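Local coordinates for hypothetical protein SMU.848 (Streptococcus mutans, PDB 2G0I) that probably acts as a cysteine protease of the Prp family, which is linked to ribosome biogenesis, and can bind calcium, at residues A38-R43 / E121-G126. Numbering follows the deposited sequence.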
loop_
_atom_site.group_PDB
_atom_site.type_symbol
_atom_site.label_atom_id
_atom_site.label_comp_id
_atom_site.label_asym_id
_atom_site.label_seq_id
_atom_site.Cartn_x
_atom_site.Cartn_y
_atom_site.Cartn_z
ATOM N N ALA B 38 11.233 9.214 6.523
ATOM C CA ALA B 38 10.436 9.740 5.441
ATOM C C ALA B 38 10.165 11.248 5.645
ATOM O O ALA B 38 9.810 11.660 6.759
ATOM C CB ALA B 38 9.133 8.989 5.374
ATOM N N THR B 39 10.303 12.042 4.576
ATOM C CA THR B 39 10.074 13.503 4.622
ATOM C C THR B 39 9.119 13.842 3.505
ATOM O O THR B 39 9.448 13.654 2.310
ATOM C CB THR B 39 11.417 14.290 4.457
ATOM O OG1 THR B 39 12.335 13.872 5.465
ATOM C CG2 THR B 39 11.227 15.822 4.493
ATOM N N PHE B 40 7.917 14.255 3.897
ATOM C CA PHE B 40 6.877 14.681 2.948
ATOM C C PHE B 40 6.879 16.200 2.869
ATOM O O PHE B 40 6.953 16.901 3.890
ATOM C CB PHE B 40 5.505 14.218 3.433
ATOM C CG PHE B 40 5.349 12.706 3.481
ATOM C CD1 PHE B 40 4.647 12.044 2.455
ATOM C CD2 PHE B 40 5.827 11.967 4.562
ATOM C CE1 PHE B 40 4.474 10.664 2.461
ATOM C CE2 PHE B 40 5.642 10.547 4.589
ATOM C CZ PHE B 40 4.939 9.908 3.518
ATOM N N ILE B 41 6.737 16.709 1.660
ATOM C CA ILE B 41 6.504 18.130 1.499
ATOM C C ILE B 41 5.123 18.366 0.918
ATOM O O ILE B 41 4.814 17.861 -0.177
ATOM C CB ILE B 41 7.585 18.767 0.634
ATOM C CG1 ILE B 41 8.936 18.606 1.320
ATOM C CG2 ILE B 41 7.218 20.292 0.318
ATOM C CD1 ILE B 41 10.064 19.026 0.474
ATOM N N ARG B 42 4.327 19.163 1.641
ATOM C CA ARG B 42 3.033 19.654 1.197
ATOM C C ARG B 42 3.216 21.159 0.859
ATOM O O ARG B 42 3.857 21.903 1.624
ATOM C CB ARG B 42 2.010 19.490 2.322
ATOM C CG ARG B 42 0.567 19.686 1.883
ATOM C CD ARG B 42 -0.425 19.474 3.050
ATOM N NE ARG B 42 -0.440 18.105 3.591
ATOM C CZ ARG B 42 -1.203 17.111 3.130
ATOM N NH1 ARG B 42 -2.035 17.323 2.117
ATOM N NH2 ARG B 42 -1.164 15.914 3.702
ATOM N N ARG B 43 2.690 21.590 -0.282
ATOM C CA ARG B 43 2.748 23.008 -0.688
ATOM C C ARG B 43 1.348 23.432 -1.125
ATOM O O ARG B 43 0.743 22.818 -2.012
ATOM C CB ARG B 43 3.721 23.227 -1.863
ATOM C CG ARG B 43 5.161 22.753 -1.631
ATOM C CD ARG B 43 6.224 23.400 -2.619
ATOM N NE ARG B 43 7.571 22.907 -2.284
ATOM C CZ ARG B 43 8.083 21.744 -2.722
ATOM N NH1 ARG B 43 7.382 20.950 -3.539
ATOM N NH2 ARG B 43 9.306 21.377 -2.352
ATOM N N GLU B 121 -1.961 10.626 -0.451
ATOM C CA GLU B 121 -2.429 10.708 0.953
ATOM C C GLU B 121 -2.547 9.323 1.557
ATOM O O GLU B 121 -2.254 9.142 2.745
ATOM C CB GLU B 121 -3.777 11.423 1.062
ATOM C CG GLU B 121 -3.672 12.907 0.662
ATOM C CD GLU B 121 -3.266 13.867 1.764
ATOM O OE1 GLU B 121 -2.957 13.430 2.902
ATOM O OE2 GLU B 121 -3.329 15.088 1.476
ATOM N N ALA B 122 -2.988 8.351 0.751
ATOM C CA ALA B 122 -3.025 6.946 1.240
ATOM C C ALA B 122 -1.637 6.463 1.614
ATOM O O ALA B 122 -1.466 5.756 2.584
ATOM C CB ALA B 122 -3.593 6.057 0.199
ATOM N N PHE B 123 -0.652 6.811 0.804
ATOM C CA PHE B 123 0.748 6.482 1.112
ATOM C C PHE B 123 1.198 7.162 2.387
ATOM O O PHE B 123 1.814 6.523 3.244
ATOM C CB PHE B 123 1.672 6.852 -0.059
ATOM C CG PHE B 123 3.118 6.600 0.225
ATOM C CD1 PHE B 123 3.585 5.270 0.402
ATOM C CD2 PHE B 123 4.004 7.669 0.332
ATOM C CE1 PHE B 123 4.930 5.022 0.664
ATOM C CE2 PHE B 123 5.384 7.442 0.593
ATOM C CZ PHE B 123 5.829 6.122 0.770
ATOM N N LEU B 124 0.929 8.457 2.507
ATOM C CA LEU B 124 1.261 9.158 3.766
ATOM C C LEU B 124 0.573 8.487 4.959
ATOM O O LEU B 124 1.146 8.358 6.047
ATOM C CB LEU B 124 0.843 10.640 3.667
ATOM C CG LEU B 124 0.898 11.478 4.960
ATOM C CD1 LEU B 124 2.315 11.543 5.426
ATOM C CD2 LEU B 124 0.282 12.849 4.704
ATOM N N LEU B 125 -0.682 8.093 4.774
ATOM C CA LEU B 125 -1.432 7.425 5.862
ATOM C C LEU B 125 -0.706 6.130 6.262
ATOM O O LEU B 125 -0.510 5.862 7.442
ATOM C CB LEU B 125 -2.877 7.135 5.430
ATOM C CG LEU B 125 -3.765 6.500 6.523
ATOM C CD1 LEU B 125 -3.929 7.434 7.764
ATOM C CD2 LEU B 125 -5.112 6.151 5.947
ATOM N N GLY B 126 -0.278 5.347 5.284
ATOM C CA GLY B 126 0.441 4.080 5.600
ATOM C C GLY B 126 1.772 4.263 6.306
ATOM O O GLY B 126 2.091 3.530 7.297
#
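Arg-42 grips the carboxylate of Glu-121 end-on, one nitrogen to each oxygen. NH1 of Arg-42 lies 2.7 Å from OE2 of Glu-121, and NH2 of Arg-42 lies 3.2 Å from OE1 of Glu-121. Both bonds are nearly straight and meet the syn sides of the oxygens, tilted somewhat out of the carboxylate plane but within the guanidinium plane. The two flat groups are not quite coplanar; their planes are 27° apart. The arginine chain runs extended from the strand and bends at chi3 (-64°), which turns the guanidinium to the carboxylate. CD2 of Leu-124 touches NH2 of Arg-42 at the guanidinium edge, 3.5 Å away. The other methyl, CD1 of Leu-124, sits over the centre of the Phe-40 ring in a CH-pi contact, 3.4 Å from the centroid. At the edge of that ring, CE1 of Phe-40 meets CD2 of Phe-123 at 3.7 Å. Gly-45 O takes a further hydrogen bond from Arg-42 NH1. Ile-142 and Val-50 on the neighbouring strands also pack against Phe-40, while Leu-84 of the second subunit packs on Glu-121. Segment 121-126 runs roughly antiparallel to 38-43, axes at 145°, and packs on the sheet of the two-layer alpha-beta sandwich. The contact therefore joins apolar interlayer packing to a two-point salt bridge at its border, which should hold the guanidinium against rotation.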